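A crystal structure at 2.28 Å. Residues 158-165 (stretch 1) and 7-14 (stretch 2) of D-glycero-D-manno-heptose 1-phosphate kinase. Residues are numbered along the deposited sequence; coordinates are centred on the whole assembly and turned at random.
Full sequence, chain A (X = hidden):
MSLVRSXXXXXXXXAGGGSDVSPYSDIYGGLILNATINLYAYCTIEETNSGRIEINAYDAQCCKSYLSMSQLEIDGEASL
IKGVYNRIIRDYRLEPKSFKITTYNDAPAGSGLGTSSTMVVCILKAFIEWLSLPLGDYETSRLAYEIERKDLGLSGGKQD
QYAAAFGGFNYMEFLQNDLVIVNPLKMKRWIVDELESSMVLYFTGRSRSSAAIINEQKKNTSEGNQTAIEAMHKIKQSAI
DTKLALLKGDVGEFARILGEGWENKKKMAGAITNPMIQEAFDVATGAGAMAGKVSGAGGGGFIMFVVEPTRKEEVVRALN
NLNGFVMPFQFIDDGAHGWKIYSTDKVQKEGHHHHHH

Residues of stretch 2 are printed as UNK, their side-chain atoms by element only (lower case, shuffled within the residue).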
ATOM      1  N   LYS A 158      14.275  13.719   5.612  1.00 37.33           N
ATOM      2  CA  LYS A 158      12.854  13.792   5.931  1.00 34.96           C
ATOM      3  C   LYS A 158      12.204  12.426   6.116  1.00 32.71           C
ATOM      4  O   LYS A 158      11.154  12.310   6.743  1.00 33.09           O
ATOM      5  CB  LYS A 158      12.112  14.539   4.818  1.00 36.36           C
ATOM      6  CG  LYS A 158      12.786  15.833   4.357  1.00 38.28           C
ATOM      7  CD  LYS A 158      12.105  16.392   3.116  1.00 39.25           C
ATOM      8  CE  LYS A 158      12.860  17.595   2.527  1.00 43.09           C
ATOM      9  NZ  LYS A 158      14.176  17.231   1.908  1.00 40.95           N
ATOM     10  N   GLN A 159      12.826  11.389   5.581  1.00 30.80           N
ATOM     11  CA  GLN A 159      12.241  10.063   5.672  1.00 32.69           C
ATOM     12  C   GLN A 159      11.852   9.613   7.086  1.00 33.09           C
ATOM     13  O   GLN A 159      10.782   9.020   7.272  1.00 33.66           O
ATOM     14  CB  GLN A 159      13.156   9.026   5.007  1.00 31.07           C
ATOM     15  CG  GLN A 159      14.436   8.705   5.750  1.00 32.80           C
ATOM     16  CD  GLN A 159      15.064   7.432   5.240  1.00 32.81           C
ATOM     17  OE1 GLN A 159      14.388   6.409   5.113  1.00 35.30           O
ATOM     18  NE2 GLN A 159      16.360   7.478   4.946  1.00 34.68           N
ATOM     19  N   ASP A 160      12.697   9.924   8.070  1.00 32.66           N
ATOM     20  CA  ASP A 160      12.465   9.551   9.467  1.00 31.34           C
ATOM     21  C   ASP A 160      11.158  10.041  10.068  1.00 30.92           C
ATOM     22  O   ASP A 160      10.438   9.272  10.700  1.00 30.77           O
ATOM     23  CB  ASP A 160      13.612  10.045  10.356  1.00 32.27           C
ATOM     24  CG  ASP A 160      14.939   9.425   9.990  1.00 34.34           C
ATOM     25  OD1 ASP A 160      14.983   8.611   9.034  1.00 33.85           O
ATOM     26  OD2 ASP A 160      15.941   9.757  10.661  1.00 38.45           O
ATOM     27  N   GLN A 161      10.849  11.316   9.901  1.00 29.48           N
ATOM     28  CA  GLN A 161       9.607  11.822  10.473  1.00 30.02           C
ATOM     29  C   GLN A 161       8.379  11.116   9.892  1.00 28.68           C
ATOM     30  O   GLN A 161       7.462  10.728  10.621  1.00 27.09           O
ATOM     31  CB  GLN A 161       9.470  13.335  10.248  1.00 30.74           C
ATOM     32  CG  GLN A 161      10.399  14.199  11.100  1.00 30.19           C
ATOM     33  CD  GLN A 161      11.804  14.319  10.531  1.00 28.34           C
ATOM     34  OE1 GLN A 161      12.193  13.591   9.621  1.00 24.96           O
ATOM     35  NE2 GLN A 161      12.576  15.251  11.079  1.00 33.74           N
ATOM     36  N   TYR A 162       8.376  10.940   8.577  1.00 27.28           N
ATOM     37  CA  TYR A 162       7.243  10.316   7.906  1.00 25.76           C
ATOM     38  C   TYR A 162       7.095   8.833   8.218  1.00 24.71           C
ATOM     39  O   TYR A 162       5.972   8.336   8.371  1.00 21.83           O
ATOM     40  CB  TYR A 162       7.351  10.541   6.392  1.00 25.44           C
ATOM     41  CG  TYR A 162       7.025  11.958   5.976  1.00 22.87           C
ATOM     42  CD1 TYR A 162       5.720  12.319   5.644  1.00 24.21           C
ATOM     43  CD2 TYR A 162       8.000  12.956   5.994  1.00 23.44           C
ATOM     44  CE1 TYR A 162       5.387  13.640   5.346  1.00 24.02           C
ATOM     45  CE2 TYR A 162       7.673  14.292   5.700  1.00 24.57           C
ATOM     46  CZ  TYR A 162       6.366  14.622   5.383  1.00 26.12           C
ATOM     47  OH  TYR A 162       6.012  15.938   5.156  1.00 28.15           O
ATOM     48  N   ALA A 163       8.218   8.121   8.313  1.00 23.14           N
ATOM     49  CA  ALA A 163       8.160   6.699   8.616  1.00 21.99           C
ATOM     50  C   ALA A 163       7.509   6.509   9.990  1.00 21.98           C
ATOM     51  O   ALA A 163       6.580   5.715  10.154  1.00 20.79           O
ATOM     52  CB  ALA A 163       9.554   6.099   8.600  1.00 22.08           C
ATOM     53  N   ALA A 164       7.966   7.275  10.970  1.00 19.42           N
ATOM     54  CA  ALA A 164       7.432   7.154  12.317  1.00 18.44           C
ATOM     55  C   ALA A 164       5.929   7.384  12.408  1.00 19.12           C
ATOM     56  O   ALA A 164       5.224   6.628  13.081  1.00 19.24           O
ATOM     57  CB  ALA A 164       8.162   8.115  13.253  1.00 16.20           C
ATOM     58  N   ALA A 165       5.436   8.420  11.736  1.00 19.43           N
ATOM     59  CA  ALA A 165       4.014   8.744  11.784  1.00 21.53           C
ATOM     60  C   ALA A 165       3.113   7.851  10.930  1.00 22.44           C
ATOM     61  O   ALA A 165       1.960   7.597  11.297  1.00 22.70           O
ATOM     62  CB  ALA A 165       3.799  10.225  11.401  1.00 20.35           C
ATOM     63  N   UNK A   7       3.319   5.768  21.406  1.00 22.66           N
ATOM     64  CA  UNK A   7       4.553   5.096  21.034  1.00 25.97           C
ATOM     65  C   UNK A   7       4.695   5.197  19.530  1.00 27.05           C
ATOM     66  O   UNK A   7       3.696   5.257  18.806  1.00 30.22           O
ATOM     67  c   UNK A   7       4.569   3.620  21.477  1.00 27.58           C
ATOM     68  n   UNK A   7       4.133  -1.019  21.278  1.00 27.90           N
ATOM     69  c   UNK A   7       3.482   1.354  21.495  1.00 27.89           C
ATOM     70  c   UNK A   7       4.413   0.377  20.813  1.00 27.30           C
ATOM     71  c   UNK A   7       3.509   2.747  20.865  1.00 29.01           C
ATOM     72  N   UNK A   8       5.938   5.237  19.063  1.00 27.69           N
ATOM     73  CA  UNK A   8       6.220   5.337  17.637  1.00 26.91           C
ATOM     74  C   UNK A   8       7.355   4.388  17.318  1.00 26.06           C
ATOM     75  O   UNK A   8       8.267   4.213  18.121  1.00 26.54           O
ATOM     76  c   UNK A   8       6.611   6.776  17.270  1.00 23.98           C
ATOM     77  N   UNK A   9       7.319   3.765  16.137  1.00 24.35           N
ATOM     78  CA  UNK A   9       8.381   2.832  15.772  1.00 24.77           C
ATOM     79  C   UNK A   9       9.573   3.474  15.075  1.00 25.23           C
ATOM     80  O   UNK A   9       9.476   4.563  14.509  1.00 26.15           O
ATOM     81  c   UNK A   9       7.655   1.839  14.870  1.00 23.60           C
ATOM     82  c   UNK A   9       6.729   2.739  14.107  1.00 22.57           C
ATOM     83  c   UNK A   9       6.192   3.681  15.188  1.00 24.73           C
ATOM     84  N   UNK A  10      10.707   2.786  15.136  1.00 28.44           N
ATOM     85  CA  UNK A  10      11.926   3.241  14.490  1.00 31.53           C
ATOM     86  C   UNK A  10      11.824   2.601  13.121  1.00 32.26           C
ATOM     87  O   UNK A  10      10.859   1.896  12.846  1.00 32.75           O
ATOM     88  c   UNK A  10      13.352   3.244  16.677  1.00 35.98           C
ATOM     89  c   UNK A  10      13.702   4.733  16.689  1.00 36.32           C
ATOM     90  c   UNK A  10      13.165   2.739  15.239  1.00 32.86           C
ATOM     91  c   UNK A  10      14.451   2.439  17.346  1.00 36.62           C
ATOM     92  N   UNK A  11      12.804   2.823  12.261  1.00 34.41           N
ATOM     93  CA  UNK A  11      12.713   2.266  10.927  1.00 34.69           C
ATOM     94  C   UNK A  11      14.036   1.835  10.342  1.00 32.92           C
ATOM     95  O   UNK A  11      15.091   2.202  10.830  1.00 33.29           O
ATOM     96  n   UNK A  11      14.906   5.648   9.006  1.00 45.76           N
ATOM     97  c   UNK A  11      16.219   5.639   9.217  1.00 47.79           C
ATOM     98  n   UNK A  11      16.831   4.497   9.495  1.00 46.80           N
ATOM     99  c   UNK A  11      12.834   4.612   9.915  1.00 40.90           C
ATOM    100  n   UNK A  11      16.920   6.761   9.140  1.00 47.61           N
ATOM    101  c   UNK A  11      14.077   4.449   9.053  1.00 44.36           C
ATOM    102  c   UNK A  11      12.063   3.299  10.008  1.00 37.63           C
ATOM    103  N   UNK A  12      13.953   1.050   9.279  1.00 33.85           N
ATOM    104  CA  UNK A  12      15.116   0.567   8.560  1.00 33.62           C
ATOM    105  C   UNK A  12      15.079   1.283   7.223  1.00 36.84           C
ATOM    106  O   UNK A  12      14.028   1.349   6.580  1.00 35.94           O
ATOM    107  c   UNK A  12      15.990  -1.854   9.014  1.00 32.46           C
ATOM    108  c   UNK A  12      16.280  -1.366  10.425  1.00 30.96           C
ATOM    109  c   UNK A  12      15.386  -3.251   9.032  1.00 32.97           C
ATOM    110  c   UNK A  12      15.008  -0.929   8.313  1.00 32.41           C
ATOM    111  N   UNK A  13      16.223   1.830   6.817  1.00 38.36           N
ATOM    112  CA  UNK A  13      16.298   2.512   5.541  1.00 38.71           C
ATOM    113  C   UNK A  13      16.613   1.450   4.513  1.00 38.44           C
ATOM    114  O   UNK A  13      17.770   1.059   4.348  1.00 40.98           O
ATOM    115  N   UNK A  14      15.594   0.970   3.818  1.00 35.25           N
ATOM    116  CA  UNK A  14      15.817  -0.070   2.833  1.00 33.47           C
ATOM    117  C   UNK A  14      16.528   0.433   1.590  1.00 32.82           C
ATOM    118  O   UNK A  14      17.420  -0.243   1.083  1.00 34.31           O
ATOM    119  c   UNK A  14      12.526  -2.045   3.323  1.00 28.13           C
ATOM    120  c   UNK A  14      14.493  -0.746   2.471  1.00 29.80           C
ATOM    121  c   UNK A  14      13.846  -1.423   3.690  1.00 30.09           C
ATOM    122  c   UNK A  14      14.796  -2.475   4.238  1.00 30.10           C
TER

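Position 7 carries four carbons in a row ending in a nitrogen, the outline of a lysine. It makes no contact with stretch 1, so the chain length and terminal element alone identify it: K7. Its nearest side-chain atom, CG, is 8.9 Å from A164 O, beyond contact.

Position 8 has a single side-chain carbon. That CB points toward the helix and lies 4.4 Å from A164 O, a loose contact. One carbon means alanine, A8.

At position 9 three carbons close a ring onto the backbone nitrogen, which only proline does. The ring carbon bonded to that nitrogen sits 3.7 Å from A164 O. The residue is P9 and the carbon is CD; here the strand passes close to the helix, with 5.6 Å between A164 CA and P9 CA.

Position 10 holds four carbons forked at the second, with its CA-to-CB bond directed away from stretch 1. A fork one carbon beyond CB gives leucine, L10, which makes no contact with the helix.

Position 11 shows three carbons, a nitrogen, then a carbon bearing two more nitrogens. This planar end group is a guanidinium, and one of its terminal nitrogens lies 2.7 Å from D160 OD1. The residue is R11. Its CA-to-CB bond points toward the helix, and with chi1 and chi2 both p, the chain passes A163, where R11 CG lies 3.8 Å from A163 CB.

Position 12 again has four carbons forked at the second; its CA-to-CB bond points away, and its nearest side-chain atom, CB, is 8.0 Å from Q159 OE1: leucine, L12.

Position 13 has no side-chain atoms, so it is glycine, G13. Its CA is 4.4 Å from Q159 OE1, and the coordinates leave room for a CB, so the contact itself does not require its absence.

Position 14 repeats the four-carbon fork. Its CA-to-CB bond points sideways, and its nearest side-chain atom, CB, is 7.6 Å from Q159 OE1; it is leucine, L14.

The contact centres on R11, which has the largest covered area of any residue in either stretch. D160 OD1 lies at the guanidinium edge, near its plane, and accepts two hydrogen bonds: from R11 NH2 at 2.7 Å (147° at the hydrogen) and from R11 NE at 3.0 Å (136°). Opposite charges make this pair a salt bridge as well. D160 starts sideways, but its carboxylate comes nearer the strand. Around this polar link, A163 packs on the aliphatic part of R11 and A164 lies beside P9, small side chains that accompany a 7.5 Å closest approach of the helix and strand axes.

Stretch 2 (7-14) KAPLRLGL
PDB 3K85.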